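Local coordinates for protein rhizavidin (Rhizobium etli, PDB 3EW1) that binds biotin with high affinity as a dimeric member of the avidin family, at residues B[53-58]-B[70-75]; B[83-88]-B[100-105]. All coordinates share one frame; numbering follows the deposited sequence.

Contact 1 and contact 2 join the arms of two hairpins of the same antiparallel barrel, and each is largely buried. They are held together by neighbouring strands: strand 65-71, which supplies Val-70, lies beside strand 78-92, and Trp-72 of contact 1 points its indole N-H at Thr-83 of contact 2. Contact 1 lies where a hairpin opens at the barrel end, so the amide of Asn-74, a water and an aromatic pair do the joining, the partly exposed Asn-74 carrying both hydrogen bonds. Contact 2 is regular sheet, bonded backbone to backbone, with tryptophans on one face near the biotin site. Both reach the second subunit, contact 2 by the face of Thr-86 and Asn-103.

Contact 1 (B[53-58]-B[70-75]); sequences SPYPLT and VGWNNS
Tyr-55 lies between the edge of the Trp-72 indole and the flat amide of Asn-74. Trp-72 presents the edge of its six-membered ring to one face of the phenol, an edge-to-face pair with planes at 62°, Trp-72 CZ3 being 3.7 Å from Tyr-55 CD1. The amide of Asn-74 lies flat over the opposite face, its plane only 8° from the ring, with Asn-74 ND2 3.3 Å from Tyr-55 CZ. The Tyr-55 hydroxyl hydrogen-bonds to the backbone O of Glu-77.

The hydrogen bonds across the contact belong to that same amide. Asn-74 has CG between its backbone N and carbonyl carbon (chi1 60°), which turns ND2 back over the ring toward two acceptors: Ser-53 OG at 2.9 Å and Pro-54 O at 2.8 Å. Both lie close to the amide plane, although ND2 sits well above the plane of the Pro-54 carbonyl. Asparagine suits this place, being flat enough to stack while donating twice; its OD1 accepts from the backbone N of Thr-76 and Glu-77.

These segments are the open end of the hairpin of strands 54-62 and 65-71 in the avidin-type barrel, where the chain turns a corner at Trp-72, close to biotin-binding Ser-81 and Tyr-41. An alanine in place of Tyr-55 would probably open a gap between the Trp-72 edge and the Asn-74 amide and leave Glu-77 O without its hydroxyl partner.

Water bridges the parting strands, donating to Pro-56 O and Gly-71 O. Apolar contacts continue inward: Val-70 CG1 packs 3.8 Å from Tyr-55 CB, and Val-70 CG2 meets Leu-57 CB at 3.7 Å.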
loop_
_atom_site.group_PDB
_atom_site.type_symbol
_atom_site.label_atom_id
_atom_site.label_comp_id
_atom_site.label_asym_id
_atom_site.label_seq_id
_atom_site.Cartn_x
_atom_site.Cartn_y
_atom_site.Cartn_z
ATOM N N SER B 53 -9.531 -16.073 6.450
ATOM C CA SER B 53 -10.006 -15.039 7.383
ATOM C C SER B 53 -9.640 -13.674 6.803
ATOM O O SER B 53 -8.671 -13.577 6.039
ATOM C CB SER B 53 -9.449 -15.222 8.823
ATOM O OG SER B 53 -8.061 -14.997 8.893
ATOM N N PRO B 54 -10.450 -12.636 7.098
ATOM C CA PRO B 54 -10.194 -11.368 6.386
ATOM C C PRO B 54 -9.111 -10.566 7.050
ATOM O O PRO B 54 -9.108 -10.466 8.292
ATOM C CB PRO B 54 -11.543 -10.613 6.479
ATOM C CG PRO B 54 -12.204 -11.184 7.768
ATOM C CD PRO B 54 -11.614 -12.553 8.008
ATOM N N TYR B 55 -8.242 -9.997 6.216
ATOM C CA TYR B 55 -7.137 -9.124 6.642
ATOM C C TYR B 55 -7.356 -7.729 6.072
ATOM O O TYR B 55 -7.676 -7.591 4.898
ATOM C CB TYR B 55 -5.828 -9.689 6.134
ATOM C CG TYR B 55 -5.427 -10.876 6.949
ATOM C CD1 TYR B 55 -5.879 -12.147 6.610
ATOM C CD2 TYR B 55 -4.628 -10.738 8.108
ATOM C CE1 TYR B 55 -5.557 -13.274 7.379
ATOM C CE2 TYR B 55 -4.269 -11.873 8.842
ATOM C CZ TYR B 55 -4.755 -13.135 8.479
ATOM O OH TYR B 55 -4.492 -14.299 9.161
ATOM N N PRO B 56 -7.174 -6.685 6.888
ATOM C CA PRO B 56 -7.350 -5.314 6.384
ATOM C C PRO B 56 -6.398 -5.020 5.239
ATOM O O PRO B 56 -5.241 -5.465 5.198
ATOM C CB PRO B 56 -6.977 -4.446 7.613
ATOM C CG PRO B 56 -7.323 -5.354 8.803
ATOM C CD PRO B 56 -6.835 -6.710 8.329
ATOM N N LEU B 57 -6.913 -4.266 4.280
ATOM C CA LEU B 57 -6.109 -3.775 3.195
ATOM C C LEU B 57 -6.306 -2.294 3.051
ATOM O O LEU B 57 -7.380 -1.753 3.323
ATOM C CB LEU B 57 -6.507 -4.543 1.936
ATOM C CG LEU B 57 -7.025 -4.261 0.546
ATOM C CD1 LEU B 57 -6.995 -2.862 -0.109
ATOM C CD2 LEU B 57 -6.531 -5.370 -0.387
ATOM N N THR B 58 -5.245 -1.626 2.641
ATOM C CA THR B 58 -5.308 -0.181 2.426
ATOM C C THR B 58 -4.459 0.157 1.213
ATOM O O THR B 58 -3.531 -0.551 0.899
ATOM C CB THR B 58 -4.828 0.542 3.679
ATOM O OG1 THR B 58 -5.089 1.941 3.567
ATOM C CG2 THR B 58 -3.394 0.250 3.875
ATOM N N VAL B 70 -1.210 -5.199 2.673
ATOM C CA VAL B 70 -1.857 -6.060 3.664
ATOM C C VAL B 70 -0.769 -6.480 4.643
ATOM O O VAL B 70 0.292 -6.925 4.227
ATOM C CB VAL B 70 -2.519 -7.320 2.992
ATOM C CG1 VAL B 70 -3.002 -8.321 4.005
ATOM C CG2 VAL B 70 -3.694 -6.908 2.049
ATOM N N GLY B 71 -1.013 -6.266 5.945
ATOM C CA GLY B 71 -0.192 -6.875 7.013
ATOM C C GLY B 71 -0.864 -8.183 7.433
ATOM O O GLY B 71 -2.105 -8.262 7.477
ATOM N N TRP B 72 -0.070 -9.218 7.724
ATOM C CA TRP B 72 -0.636 -10.553 7.943
ATOM C C TRP B 72 -0.961 -10.917 9.418
ATOM O O TRP B 72 -0.700 -12.026 9.868
ATOM C CB TRP B 72 0.225 -11.610 7.248
ATOM C CG TRP B 72 0.149 -11.438 5.716
ATOM C CD1 TRP B 72 1.137 -10.941 4.906
ATOM C CD2 TRP B 72 -1.002 -11.655 4.879
ATOM N NE1 TRP B 72 0.676 -10.895 3.584
ATOM C CE2 TRP B 72 -0.625 -11.334 3.555
ATOM C CE3 TRP B 72 -2.280 -12.133 5.116
ATOM C CZ2 TRP B 72 -1.517 -11.466 2.461
ATOM C CZ3 TRP B 72 -3.169 -12.268 4.040
ATOM C CH2 TRP B 72 -2.785 -11.902 2.734
ATOM N N ASN B 73 -1.593 -9.981 10.119
ATOM C CA ASN B 73 -2.155 -10.215 11.442
ATOM C C ASN B 73 -3.498 -9.529 11.546
ATOM O O ASN B 73 -3.573 -8.320 11.417
ATOM C CB ASN B 73 -1.224 -9.703 12.568
ATOM C CG ASN B 73 -1.692 -10.155 13.969
ATOM O OD1 ASN B 73 -2.626 -10.940 14.129
ATOM N ND2 ASN B 73 -1.001 -9.676 14.988
ATOM N N ASN B 74 -4.550 -10.314 11.772
ATOM C CA ASN B 74 -5.901 -9.809 12.007
ATOM C C ASN B 74 -6.463 -10.204 13.414
ATOM O O ASN B 74 -7.640 -9.976 13.682
ATOM C CB ASN B 74 -6.821 -10.297 10.870
ATOM C CG ASN B 74 -6.889 -11.805 10.803
ATOM O OD1 ASN B 74 -6.276 -12.514 11.635
ATOM N ND2 ASN B 74 -7.624 -12.317 9.822
ATOM N N SER B 75 -5.617 -10.791 14.276
ATOM C CA SER B 75 -5.966 -11.367 15.622
ATOM C C SER B 75 -6.610 -12.754 15.568
ATOM O O SER B 75 -6.890 -13.384 16.574
ATOM C CB SER B 75 -6.792 -10.418 16.535
ATOM O OG SER B 75 -8.165 -10.396 16.128
HETATM O O HOH W 1 -3.591 -6.019 7.251
#

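Contact 2 (B[83-88]-B[100-105]); sequences TGWTGY and TSWNLA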
loop_
_atom_site.group_PDB
_atom_site.type_symbol
_atom_site.label_atom_id
_atom_site.label_comp_id
_atom_site.label_asym_id
_atom_site.label_seq_id
_atom_site.Cartn_x
_atom_site.Cartn_y
_atom_site.Cartn_z
ATOM N N THR B 83 2.515 -7.756 2.623
ATOM C CA THR B 83 2.583 -7.808 1.167
ATOM C C THR B 83 2.133 -6.480 0.608
ATOM O O THR B 83 1.180 -5.841 1.112
ATOM C CB THR B 83 1.662 -8.898 0.677
ATOM O OG1 THR B 83 2.070 -10.174 1.156
ATOM C CG2 THR B 83 1.673 -8.976 -0.823
ATOM N N GLY B 84 2.811 -6.077 -0.461
ATOM C CA GLY B 84 2.490 -4.849 -1.141
ATOM C C GLY B 84 2.251 -5.228 -2.584
ATOM O O GLY B 84 3.112 -5.870 -3.178
ATOM N N TRP B 85 1.134 -4.791 -3.158
ATOM C CA TRP B 85 0.857 -4.978 -4.580
ATOM C C TRP B 85 0.868 -3.636 -5.277
ATOM O O TRP B 85 0.389 -2.620 -4.742
ATOM C CB TRP B 85 -0.519 -5.592 -4.802
ATOM C CG TRP B 85 -0.814 -6.982 -4.303
ATOM C CD1 TRP B 85 -0.964 -8.111 -5.087
ATOM C CD2 TRP B 85 -1.152 -7.377 -2.976
ATOM N NE1 TRP B 85 -1.349 -9.178 -4.315
ATOM C CE2 TRP B 85 -1.428 -8.767 -3.007
ATOM C CE3 TRP B 85 -1.216 -6.693 -1.753
ATOM C CZ2 TRP B 85 -1.798 -9.489 -1.876
ATOM C CZ3 TRP B 85 -1.557 -7.423 -0.622
ATOM C CH2 TRP B 85 -1.862 -8.802 -0.691
ATOM N N THR B 86 1.365 -3.637 -6.506
ATOM C CA THR B 86 1.354 -2.425 -7.335
ATOM C C THR B 86 0.955 -2.867 -8.738
ATOM O O THR B 86 1.437 -3.892 -9.184
ATOM C CB THR B 86 2.773 -1.770 -7.323
ATOM O OG1 THR B 86 3.295 -1.737 -5.979
ATOM C CG2 THR B 86 2.712 -0.360 -7.880
ATOM N N GLY B 87 0.094 -2.108 -9.426
ATOM C CA GLY B 87 -0.291 -2.470 -10.796
ATOM C C GLY B 87 -1.335 -1.513 -11.314
ATOM O O GLY B 87 -1.361 -0.324 -10.970
ATOM N N TYR B 88 -2.171 -2.027 -12.209
ATOM C CA TYR B 88 -3.130 -1.178 -12.911
ATOM C C TYR B 88 -4.369 -1.963 -13.310
ATOM O O TYR B 88 -4.323 -3.179 -13.399
ATOM C CB TYR B 88 -2.461 -0.610 -14.166
ATOM C CG TYR B 88 -1.847 -1.691 -15.068
ATOM C CD1 TYR B 88 -0.528 -2.138 -14.884
ATOM C CD2 TYR B 88 -2.608 -2.301 -16.089
ATOM C CE1 TYR B 88 0.010 -3.155 -15.708
ATOM C CE2 TYR B 88 -2.084 -3.298 -16.897
ATOM C CZ TYR B 88 -0.786 -3.710 -16.719
ATOM O OH TYR B 88 -0.286 -4.681 -17.543
ATOM N N THR B 100 -1.058 -6.980 -11.331
ATOM C CA THR B 100 -0.154 -6.519 -10.261
ATOM C C THR B 100 1.152 -7.310 -10.146
ATOM O O THR B 100 1.216 -8.482 -10.538
ATOM C CB THR B 100 -0.821 -6.613 -8.851
ATOM O OG1 THR B 100 -0.933 -7.971 -8.439
ATOM C CG2 THR B 100 -2.156 -5.907 -8.751
ATOM N N SER B 101 2.181 -6.659 -9.591
ATOM C CA SER B 101 3.392 -7.320 -9.007
ATOM C C SER B 101 3.293 -7.130 -7.549
ATOM O O SER B 101 2.788 -6.096 -7.116
ATOM C CB SER B 101 4.662 -6.620 -9.478
ATOM O OG SER B 101 4.789 -6.833 -10.896
ATOM N N TRP B 102 3.791 -8.116 -6.796
ATOM C CA TRP B 102 3.800 -8.020 -5.325
ATOM C C TRP B 102 5.147 -8.385 -4.774
ATOM O O TRP B 102 5.945 -9.121 -5.383
ATOM C CB TRP B 102 2.688 -8.858 -4.685
ATOM C CG TRP B 102 2.611 -10.338 -5.060
ATOM C CD1 TRP B 102 1.743 -10.937 -5.953
ATOM C CD2 TRP B 102 3.404 -11.410 -4.500
ATOM N NE1 TRP B 102 1.976 -12.295 -5.997
ATOM C CE2 TRP B 102 2.984 -12.613 -5.119
ATOM C CE3 TRP B 102 4.445 -11.462 -3.572
ATOM C CZ2 TRP B 102 3.563 -13.851 -4.830
ATOM C CZ3 TRP B 102 5.024 -12.706 -3.275
ATOM C CH2 TRP B 102 4.583 -13.878 -3.901
ATOM N N ASN B 103 5.390 -7.808 -3.590
ATOM C CA ASN B 103 6.483 -8.173 -2.711
ATOM C C ASN B 103 5.898 -8.666 -1.396
ATOM O O ASN B 103 4.913 -8.135 -0.925
ATOM C CB ASN B 103 7.399 -6.971 -2.468
ATOM C CG ASN B 103 8.249 -6.640 -3.694
ATOM O OD1 ASN B 103 8.876 -7.544 -4.291
ATOM N ND2 ASN B 103 8.342 -5.357 -4.035
ATOM N N LEU B 104 6.529 -9.691 -0.833
ATOM C CA LEU B 104 6.153 -10.233 0.468
ATOM C C LEU B 104 7.405 -10.156 1.334
ATOM O O LEU B 104 8.433 -10.765 1.001
ATOM C CB LEU B 104 5.697 -11.704 0.319
ATOM C CG LEU B 104 5.546 -12.629 1.533
ATOM C CD1 LEU B 104 4.521 -12.066 2.500
ATOM C CD2 LEU B 104 5.161 -14.053 1.092
ATOM N N ALA B 105 7.308 -9.397 2.421
ATOM C CA ALA B 105 8.387 -9.310 3.408
ATOM C C ALA B 105 8.059 -10.239 4.573
ATOM O O ALA B 105 6.971 -10.187 5.136
ATOM C CB ALA B 105 8.585 -7.856 3.904
HETATM O O HOH W 2 4.462 -3.935 -4.977
#
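Trp-85 and Trp-102 face each other as a non-hydrogen-bonded pair, and their side chains leave the same face of the sheet. Followed outward, Trp-85 begins with CB, which lies 4.2 Å from Thr-100 CB. CG is anti to the residue's own carbonyl carbon (chi1 -64°), which brings the five-membered ring beneath Trp-102 CB. That methylene stands over the ring in a CH-pi contact, 20° off the normal, and comes 3.7 Å from Trp-85 CD1. The same CD1 has Thr-100 OG1 in the ring plane at its edge, 3.4 Å away, while the hydroxyl itself bonds to the backbone of Asp-119. Next comes NE1, 3.9 Å from Trp-102 CD1, where Trp-102 turns its edge to the Trp-85 face in an offset edge-to-face pair with planes at 60°. The indole N-H goes to the carboxylate of Asp-119, a biotin-binding residue. At the benzene end Thr-83 CG2 covers the same face as Trp-102 CB, and the ring packs on Val-70, with Phe-68 and Tyr-41 also touching the indole.

This is the hairpin of strands 78-92 and 95-108 in the avidin-family barrel, and tryptophan suits its inner face by offering a broad apolar plate with one N-H to hold a carboxylate near the biotin site.

Four backbone bonds of 2.9 to 3.0 Å tie Gly-84 to Asn-103 and Thr-86 to Ser-101. On the face of Thr-86, Ser-101 and Asn-103, a water lies within hydrogen-bonding distance of Gly-84 O and 2.7 Å from Thr-86 OG1. Glycine suits position 84, on a face where Thr-86 packs against Gly-84 of the second subunit. Gly-87, too, fits where a CB would run into Thr-100 CA. Back on the tryptophan face, Thr-83 OG1 meets Leu-104 CD1 at 3.4 Å while accepting from Trp-72 NE1.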